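3-hexulose-6-phosphate isomerase (Methanocaldococcus jannaschii, PDB 1JEO) catalyses the isomerization of D-arabino-hex-3-ulose 6-phosphate to fructose 6-phosphate, and the reverse, in the biosynthesis of ribose 5-phosphate. Local coordinates at residues Ser32-Asp35 with Arg36-Ala40. Numbering follows the deposited sequence.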
loop_
_atom_site.group_PDB
_atom_site.type_symbol
_atom_site.label_atom_id
_atom_site.label_comp_id
_atom_site.label_asym_id
_atom_site.label_seq_id
_atom_site.Cartn_x
_atom_site.Cartn_y
_atom_site.Cartn_z
ATOM N N SER A 32 -7.865 -2.228 9.963
ATOM C CA SER A 32 -7.448 -3.602 9.684
ATOM C C SER A 32 -6.053 -3.631 9.057
ATOM O O SER A 32 -5.231 -4.458 9.439
ATOM C CB SER A 32 -8.463 -4.303 8.776
ATOM O OG SER A 32 -8.159 -5.678 8.629
ATOM N N LEU A 33 -5.774 -2.680 8.157
ATOM C CA LEU A 33 -4.466 -2.570 7.491
ATOM C C LEU A 33 -3.362 -2.310 8.523
ATOM O O LEU A 33 -2.346 -3.002 8.525
ATOM C CB LEU A 33 -4.481 -1.453 6.422
ATOM C CG LEU A 33 -3.191 -0.946 5.732
ATOM C CD1 LEU A 33 -2.478 -2.039 4.960
ATOM C CD2 LEU A 33 -3.527 0.199 4.796
ATOM N N ILE A 34 -3.625 -1.373 9.436
ATOM C CA ILE A 34 -2.700 -0.986 10.505
ATOM C C ILE A 34 -2.487 -2.120 11.521
ATOM O O ILE A 34 -1.353 -2.373 11.931
ATOM C CB ILE A 34 -3.189 0.329 11.200
ATOM C CG1 ILE A 34 -3.114 1.488 10.198
ATOM C CG2 ILE A 34 -2.360 0.657 12.451
ATOM C CD1 ILE A 34 -3.832 2.729 10.635
ATOM N N ASP A 35 -3.566 -2.825 11.863
ATOM C CA ASP A 35 -3.524 -3.942 12.814
ATOM C C ASP A 35 -2.657 -5.092 12.281
ATOM O O ASP A 35 -1.824 -5.636 13.013
ATOM C CB ASP A 35 -4.948 -4.432 13.120
ATOM C CG ASP A 35 -5.020 -5.311 14.359
ATOM O OD1 ASP A 35 -4.433 -4.942 15.399
ATOM O OD2 ASP A 35 -5.672 -6.373 14.291
ATOM N N ARG A 36 -2.809 -5.387 10.986
ATOM C CA ARG A 36 -2.049 -6.441 10.302
ATOM C C ARG A 36 -0.567 -6.093 10.167
ATOM O O ARG A 36 0.278 -6.983 10.240
ATOM C CB ARG A 36 -2.644 -6.725 8.923
ATOM C CG ARG A 36 -3.986 -7.415 8.970
ATOM C CD ARG A 36 -4.608 -7.456 7.592
ATOM N NE ARG A 36 -6.020 -7.826 7.633
ATOM C CZ ARG A 36 -6.501 -9.022 7.301
ATOM N NH1 ARG A 36 -5.693 -9.991 6.896
ATOM N NH2 ARG A 36 -7.803 -9.245 7.378
ATOM N N ILE A 37 -0.267 -4.798 10.009
ATOM C CA ILE A 37 1.111 -4.289 9.893
ATOM C C ILE A 37 1.856 -4.427 11.236
ATOM O O ILE A 37 3.015 -4.857 11.263
ATOM C CB ILE A 37 1.127 -2.801 9.358
ATOM C CG1 ILE A 37 0.870 -2.787 7.843
ATOM C CG2 ILE A 37 2.456 -2.080 9.675
ATOM C CD1 ILE A 37 0.678 -1.392 7.237
ATOM N N ILE A 38 1.161 -4.124 12.335
ATOM C CA ILE A 38 1.722 -4.210 13.691
ATOM C C ILE A 38 1.893 -5.668 14.169
ATOM O O ILE A 38 2.874 -5.995 14.853
ATOM C CB ILE A 38 0.863 -3.353 14.696
ATOM C CG1 ILE A 38 0.998 -1.866 14.338
ATOM C CG2 ILE A 38 1.297 -3.569 16.160
ATOM C CD1 ILE A 38 -0.001 -0.950 15.030
ATOM N N LYS A 39 0.980 -6.541 13.744
ATOM C CA LYS A 39 1.005 -7.953 14.126
ATOM C C LYS A 39 1.899 -8.848 13.273
ATOM O O LYS A 39 2.257 -9.949 13.700
ATOM C CB LYS A 39 -0.416 -8.524 14.170
ATOM C CG LYS A 39 -1.234 -8.055 15.363
ATOM C CD LYS A 39 -2.635 -8.628 15.320
ATOM C CE LYS A 39 -3.428 -8.253 16.559
ATOM N NZ LYS A 39 -4.832 -8.744 16.468
ATOM N N ALA A 40 2.271 -8.378 12.083
ATOM C CA ALA A 40 3.128 -9.149 11.178
ATOM C C ALA A 40 4.581 -9.219 11.633
ATOM O O ALA A 40 5.074 -8.303 12.295
ATOM C CB ALA A 40 3.062 -8.582 9.775
#
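Arg36 NE donates a nearly straight hydrogen bond to Ser32 OG, one turn back along helix 24-39 (3.2 Å, 177° at the hydrogen). The hydroxyl oxygen meets the guanidinium at its edge, in the plane of the group. Arg36 reaches it because CG sits beside its own backbone N (chi1 -70°) and the chain then runs extended to NE, passing Ser32 O with CG at 3.2 Å. Arg36 NH1 also forms a salt bridge with Asp127, so two different nitrogens of the guanidinium are held, which probably restricts its rotation. A second i/i+4 pair, Asp35 and Lys39, is joined by a salt bridge whose hydrogen bond, Lys39 NZ to Asp35 OD2, is weak at 3.3 Å; the extended lysine slants across the carboxylate, with Lys39 CE 3.6 Å from Asp35 OD1. Backbone bonds Arg36 N to Ser32 O and Lys39 N to Asp35 O accompany these two side-chain links. The helix is amphipathic and packs on the parallel sheet of the SIS domain, an α/β fold. On its buried side Leu33 and Ile37 lie alongside each other, CD1 to CD1 3.9 Å; Leu33 also touches Ile87 and Ile113 of the sheet, while Ile37 rests on Leu85 and Phe58. Buried Ile34 and surface Ile38 also run side by side, with Ile38 CD1 3.8 Å from Ile34 CG2, and Ile34 leans on Glu160 and Arg164 of helix 144-164.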